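Local coordinates for 2-C-methyl-D-erythritol 2,4-cyclodiphosphate synthase (Francisella tularensis subsp. tularensis, PDB 3RE3), which probably catalyses the cyclisation of 4-diphosphocytidyl-2-C-methyl-D-erythritol 2-phosphate to 2-C-methyl-D-erythritol 2,4-cyclodiphosphate, releasing CMP, in isoprenoid biosynthesis, at residues Val45-His48 with Ala49-Ala53. Numbering follows the deposited sequence.
Sequences VLIH and ALCDA. With POP (pyrophosphate 2-), chain E.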
loop_
_atom_site.group_PDB
_atom_site.type_symbol
_atom_site.label_atom_id
_atom_site.label_comp_id
_atom_site.label_asym_id
_atom_site.label_seq_id
_atom_site.Cartn_x
_atom_site.Cartn_y
_atom_site.Cartn_z
ATOM N N VAL A 45 8.948 11.603 7.102
ATOM C CA VAL A 45 8.189 10.793 6.159
ATOM C C VAL A 45 7.092 9.960 6.847
ATOM O O VAL A 45 5.998 9.787 6.300
ATOM C CB VAL A 45 9.129 9.931 5.263
ATOM C CG1 VAL A 45 9.809 8.844 6.068
ATOM C CG2 VAL A 45 8.386 9.341 4.094
ATOM N N LEU A 46 7.373 9.452 8.045
ATOM C CA LEU A 46 6.399 8.605 8.731
ATOM C C LEU A 46 5.231 9.413 9.288
ATOM O O LEU A 46 4.074 9.087 9.056
ATOM C CB LEU A 46 7.053 7.761 9.829
ATOM C CG LEU A 46 6.111 6.715 10.431
ATOM C CD1 LEU A 46 6.830 5.667 11.264
ATOM C CD2 LEU A 46 5.073 7.397 11.273
ATOM N N ILE A 47 5.535 10.468 10.028
ATOM C CA ILE A 47 4.469 11.255 10.606
ATOM C C ILE A 47 3.612 11.828 9.479
ATOM O O ILE A 47 2.410 12.035 9.626
ATOM C CB ILE A 47 5.009 12.349 11.530
ATOM C CG1 ILE A 47 5.591 11.705 12.787
ATOM C CG2 ILE A 47 3.912 13.349 11.887
ATOM C CD1 ILE A 47 5.851 12.674 13.915
ATOM N N HIS A 48 4.242 12.081 8.349
ATOM C CA HIS A 48 3.520 12.591 7.197
ATOM C C HIS A 48 2.517 11.557 6.664
ATOM O O HIS A 48 1.325 11.844 6.564
ATOM C CB HIS A 48 4.500 13.017 6.101
ATOM C CG HIS A 48 3.865 13.788 4.988
ATOM N ND1 HIS A 48 4.354 14.997 4.549
ATOM C CD2 HIS A 48 2.789 13.512 4.213
ATOM C CE1 HIS A 48 3.600 15.442 3.558
ATOM N NE2 HIS A 48 2.645 14.559 3.336
ATOM N N ALA A 49 2.988 10.355 6.347
ATOM C CA ALA A 49 2.089 9.327 5.858
ATOM C C ALA A 49 1.003 9.041 6.919
ATOM O O ALA A 49 -0.157 8.772 6.599
ATOM C CB ALA A 49 2.863 8.073 5.526
ATOM N N LEU A 50 1.391 9.125 8.187
ATOM C CA LEU A 50 0.484 8.858 9.298
ATOM C C LEU A 50 -0.651 9.876 9.364
ATOM O O LEU A 50 -1.802 9.499 9.479
ATOM C CB LEU A 50 1.251 8.843 10.613
ATOM C CG LEU A 50 0.422 8.691 11.873
ATOM C CD1 LEU A 50 -0.344 7.396 11.820
ATOM C CD2 LEU A 50 1.325 8.710 13.088
ATOM N N CYS A 51 -0.320 11.162 9.294
ATOM C CA CYS A 51 -1.327 12.215 9.224
ATOM C C CYS A 51 -2.247 12.018 8.032
ATOM O O CYS A 51 -3.461 12.127 8.154
ATOM C CB CYS A 51 -0.668 13.583 9.129
ATOM S SG CYS A 51 0.208 14.077 10.620
ATOM N N ASP A 52 -1.656 11.736 6.879
ATOM C CA ASP A 52 -2.422 11.432 5.682
ATOM C C ASP A 52 -3.410 10.283 5.897
ATOM O O ASP A 52 -4.536 10.350 5.421
ATOM C CB ASP A 52 -1.482 11.095 4.516
ATOM C CG ASP A 52 -0.919 12.332 3.833
ATOM O OD1 ASP A 52 -1.461 13.441 4.062
ATOM O OD2 ASP A 52 0.052 12.192 3.050
ATOM N N ALA A 53 -2.994 9.234 6.601
ATOM C CA ALA A 53 -3.855 8.073 6.807
ATOM C C ALA A 53 -5.066 8.453 7.656
ATOM O O ALA A 53 -6.203 8.052 7.386
ATOM C CB ALA A 53 -3.079 6.937 7.462
HETATM P P1 POP E . 6.698 14.445 0.638
HETATM O O1 POP E . 5.227 14.577 0.962
HETATM O O2 POP E . 6.856 13.538 -0.562
HETATM O O3 POP E . 7.259 15.809 0.316
HETATM O O POP E . 7.481 13.824 1.911
HETATM P P2 POP E . 8.307 14.700 2.994
HETATM O O4 POP E . 8.506 13.849 4.225
HETATM O O5 POP E . 9.652 15.113 2.436
HETATM O O6 POP E . 7.520 15.929 3.389
#
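The N-H of Ala49 bonds back to the carbonyl of Val45, closing the first turn of helix 45-57 of this YgbB-family (IspF) subunit, and the regular i to i+4 bonding accounts for every backbone acceptor from Val45 to Ala49. The Ala49 N to Val45 O bond measures 3.1 Å with a nearly straight N-H...O angle of 170°, and Leu50 N reaches Leu46 O at 2.8 Å with more bend. Cys51 N donates to Ile47 O, Asp52 N to His48 O, and Ala53 N to Ala49 O, continuing the same pattern. At the amino end, where the helix has no preceding turn to accept its N-H groups, Asp44 OD1 takes the N-H of Ile47 and, weakly, that of Leu46.

One turn apart, His48 and Asp52 meet through a ring carbon and a carboxylate oxygen. His48 CG lies anti to the backbone N (chi1 -169°), which places the imidazole where Asp52 OD2 meets its edge in plane, with OD2 3.3 Å from CD2. The carboxylate stands nearly upright to the ring, the planes 79° apart. Its other oxygen, Asp52 OD1, accepts the backbone N-H of Ile63, a bond that anchors the carboxylate to helix 63-66; Lys136 of a neighbouring subunit packs on Asp52 as well.

On the apolar flank, Leu46 CD2 lies 4.1 Å from Leu50 CB, and Ile47 CG2 approaches Cys51 SG at 4.0 Å. Leu83 of helix 79-92 touches Ile47, Leu50 and Cys51, while Ala49 rests on Thr154 and Val156 of strand 151-161, so the helix is held between sheet and helix. Pyrophosphate sits beside the first turn of helix 45-57, consistent with a diphosphate-binding pocket there: atom O1 lies over one face of the His48 ring, 3.2 Å from CE1, and O4 comes within 3.6 Å of Val45 CA.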